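ABC-type branched-chain amino acid transport systems periplasmic component-like protein (Thermomonospora curvata, PDB 4N03) probably binds fatty acids such as palmitic acid outside the membrane and delivers them to an ABC transporter for uptake. Local coordinates at residues Glu296-Lys301 and Asp305-Gly310. Sequence-based numbering, arbitrary orientation. Where two conformers were deposited one is given.
Sequences EAYSKK and DPLDSG
The C-terminal end of helix 289-301 faces the extended lead-in to helix 309-330, and the backbones come nearest at Ser299 and Leu307, with CA atoms 7.3 Å apart. Tyr298 and Leu307 carry the contact. The leucine CD2 methyl lies obliquely against the ring, 3.5 Å from Tyr298 CD1. The two side chains run past each other in opposite directions. Tyr298 CB already points toward 305-310, and with CG anti to the backbone N (chi1 -173°) the ring extends alongside Leu307 to Asp305. Further along the same ring, Asp305 O sits at the edge and in the ring plane, 3.8 Å from Tyr298 CE1. Asp305 CB lies 4.1 Å from Tyr298 OH. In one of its two conformers, Ser299 OG lies 3.6 Å from Leu307 CD1, the other methyl, and bonds Ala295 O one turn back.

The two segments flank the short loop joining consecutive helices 289-301 and 309-330 in a periplasmic binding protein fold of the leucine-binding family. The second helix starts close to the ligand, and Gly310 touches the bound palmitic acid. Asp308 is the N-cap of helix 309-330. Asp308 OD1 accepts from Val311 N and, weakly, from Gly310 N, at 2.8 Å with an angle of 116°. Asp308 OD2 bonds Ser52 OG.

One water joins the two segments at the phenol end. It lies 2.7 Å from Tyr298 OH and donates to Pro306 O at 2.8 Å. The buried tyrosine also bonds Gln55 NE2 through OH, and the same amide nitrogen meets Asp305 OD2. Gln55 thus ties both segments to helix 47-66. Asp305 OD1 forms a salt bridge with Lys51 of that helix, while Ala56 and Leu59 pack on the tyrosine.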
loop_
_atom_site.group_PDB
_atom_site.type_symbol
_atom_site.label_atom_id
_atom_site.label_comp_id
_atom_site.label_asym_id
_atom_site.label_seq_id
_atom_site.Cartn_x
_atom_site.Cartn_y
_atom_site.Cartn_z
ATOM N N GLU A 296 -17.821 -10.225 2.882
ATOM C CA GLU A 296 -19.121 -10.310 3.514
ATOM C C GLU A 296 -19.223 -9.471 4.777
ATOM O O GLU A 296 -20.164 -8.696 4.981
ATOM C CB GLU A 296 -19.475 -11.786 3.818
ATOM C CG GLU A 296 -19.773 -12.539 2.524
ATOM C CD GLU A 296 -19.785 -14.060 2.608
ATOM O OE1 GLU A 296 -19.505 -14.625 3.690
ATOM O OE2 GLU A 296 -20.073 -14.693 1.553
ATOM N N ALA A 297 -18.162 -9.559 5.592
ATOM C CA ALA A 297 -18.169 -8.794 6.825
ATOM C C ALA A 297 -18.162 -7.283 6.601
ATOM O O ALA A 297 -18.856 -6.480 7.255
ATOM C CB ALA A 297 -17.059 -9.226 7.736
ATOM N N TYR A 298 -17.293 -6.834 5.690
ATOM C CA TYR A 298 -17.213 -5.416 5.391
ATOM C C TYR A 298 -18.491 -4.886 4.767
ATOM O O TYR A 298 -18.946 -3.804 5.112
ATOM C CB TYR A 298 -15.993 -5.111 4.547
ATOM C CG TYR A 298 -15.734 -3.643 4.323
ATOM C CD1 TYR A 298 -16.345 -2.935 3.325
ATOM C CD2 TYR A 298 -14.763 -2.977 5.108
ATOM C CE1 TYR A 298 -16.081 -1.608 3.119
ATOM C CE2 TYR A 298 -14.474 -1.649 4.905
ATOM C CZ TYR A 298 -15.142 -0.952 3.933
ATOM O OH TYR A 298 -14.846 0.361 3.731
ATOM N N SER A 299 -19.002 -5.608 3.776
ATOM C CA SER A 299 -20.275 -5.229 3.134
ATOM C C SER A 299 -21.435 -5.086 4.135
ATOM O O SER A 299 -22.282 -4.190 4.021
ATOM C CB SER A 299 -20.664 -6.273 2.086
ATOM O OG SER A 299 -19.765 -6.275 1.004
ATOM N N LYS A 300 -21.450 -5.982 5.120
ATOM C CA LYS A 300 -22.483 -5.925 6.168
ATOM C C LYS A 300 -22.360 -4.662 7.006
ATOM O O LYS A 300 -23.349 -3.970 7.276
ATOM C CB LYS A 300 -22.410 -7.150 7.080
ATOM C CG LYS A 300 -23.544 -7.243 8.102
ATOM C CD LYS A 300 -23.569 -8.603 8.786
ATOM C CE LYS A 300 -24.638 -8.680 9.881
ATOM N NZ LYS A 300 -24.311 -9.735 10.876
ATOM N N LYS A 301 -21.136 -4.301 7.382
ATOM C CA LYS A 301 -20.928 -3.154 8.255
ATOM C C LYS A 301 -21.064 -1.841 7.505
ATOM O O LYS A 301 -21.566 -0.847 8.053
ATOM C CB LYS A 301 -19.542 -3.229 8.916
ATOM C CG LYS A 301 -19.189 -2.054 9.799
ATOM C CD LYS A 301 -20.017 -1.959 11.070
ATOM C CE LYS A 301 -19.646 -0.731 11.884
ATOM N NZ LYS A 301 -20.578 -0.520 13.030
ATOM N N ASP A 305 -20.329 1.650 0.954
ATOM C CA ASP A 305 -18.929 1.966 0.610
ATOM C C ASP A 305 -18.379 0.825 -0.213
ATOM O O ASP A 305 -18.168 -0.256 0.288
ATOM C CB ASP A 305 -18.071 2.161 1.855
ATOM C CG ASP A 305 -18.437 3.389 2.631
ATOM O OD1 ASP A 305 -18.502 4.502 2.018
ATOM O OD2 ASP A 305 -18.630 3.248 3.850
ATOM N N PRO A 306 -18.081 1.075 -1.464
ATOM C CA PRO A 306 -17.688 -0.033 -2.307
ATOM C C PRO A 306 -16.477 -0.806 -1.776
ATOM O O PRO A 306 -15.578 -0.232 -1.215
ATOM C CB PRO A 306 -17.348 0.662 -3.636
ATOM C CG PRO A 306 -18.210 1.876 -3.645
ATOM C CD PRO A 306 -18.198 2.339 -2.223
ATOM N N LEU A 307 -16.500 -2.106 -1.939
ATOM C CA LEU A 307 -15.338 -2.923 -1.674
ATOM C C LEU A 307 -14.206 -2.515 -2.610
ATOM O O LEU A 307 -14.452 -2.149 -3.751
ATOM C CB LEU A 307 -15.642 -4.400 -1.849
ATOM C CG LEU A 307 -16.624 -4.991 -0.845
ATOM C CD1 LEU A 307 -17.016 -6.359 -1.315
ATOM C CD2 LEU A 307 -16.022 -5.078 0.542
ATOM N N ASP A 308 -12.940 -2.575 -2.154
ATOM C CA ASP A 308 -11.786 -2.243 -2.954
ATOM C C ASP A 308 -10.574 -2.877 -2.322
ATOM O O ASP A 308 -10.660 -3.508 -1.267
ATOM C CB ASP A 308 -11.664 -0.730 -3.151
ATOM C CG ASP A 308 -11.381 0.047 -1.898
ATOM O OD1 ASP A 308 -10.695 -0.477 -0.992
ATOM O OD2 ASP A 308 -11.806 1.228 -1.836
ATOM N N SER A 309 -9.422 -2.701 -2.957
ATOM C CA SER A 309 -8.222 -3.387 -2.507
ATOM C C SER A 309 -7.679 -2.730 -1.225
ATOM O O SER A 309 -6.932 -3.352 -0.479
ATOM C CB SER A 309 -7.222 -3.444 -3.635
ATOM O OG SER A 309 -7.703 -4.283 -4.673
ATOM N N GLY A 310 -8.090 -1.493 -0.920
ATOM C CA GLY A 310 -7.777 -0.882 0.340
ATOM C C GLY A 310 -8.424 -1.575 1.528
ATOM O O GLY A 310 -7.883 -1.598 2.639
HETATM O O HOH W 1 -14.943 1.087 1.183
#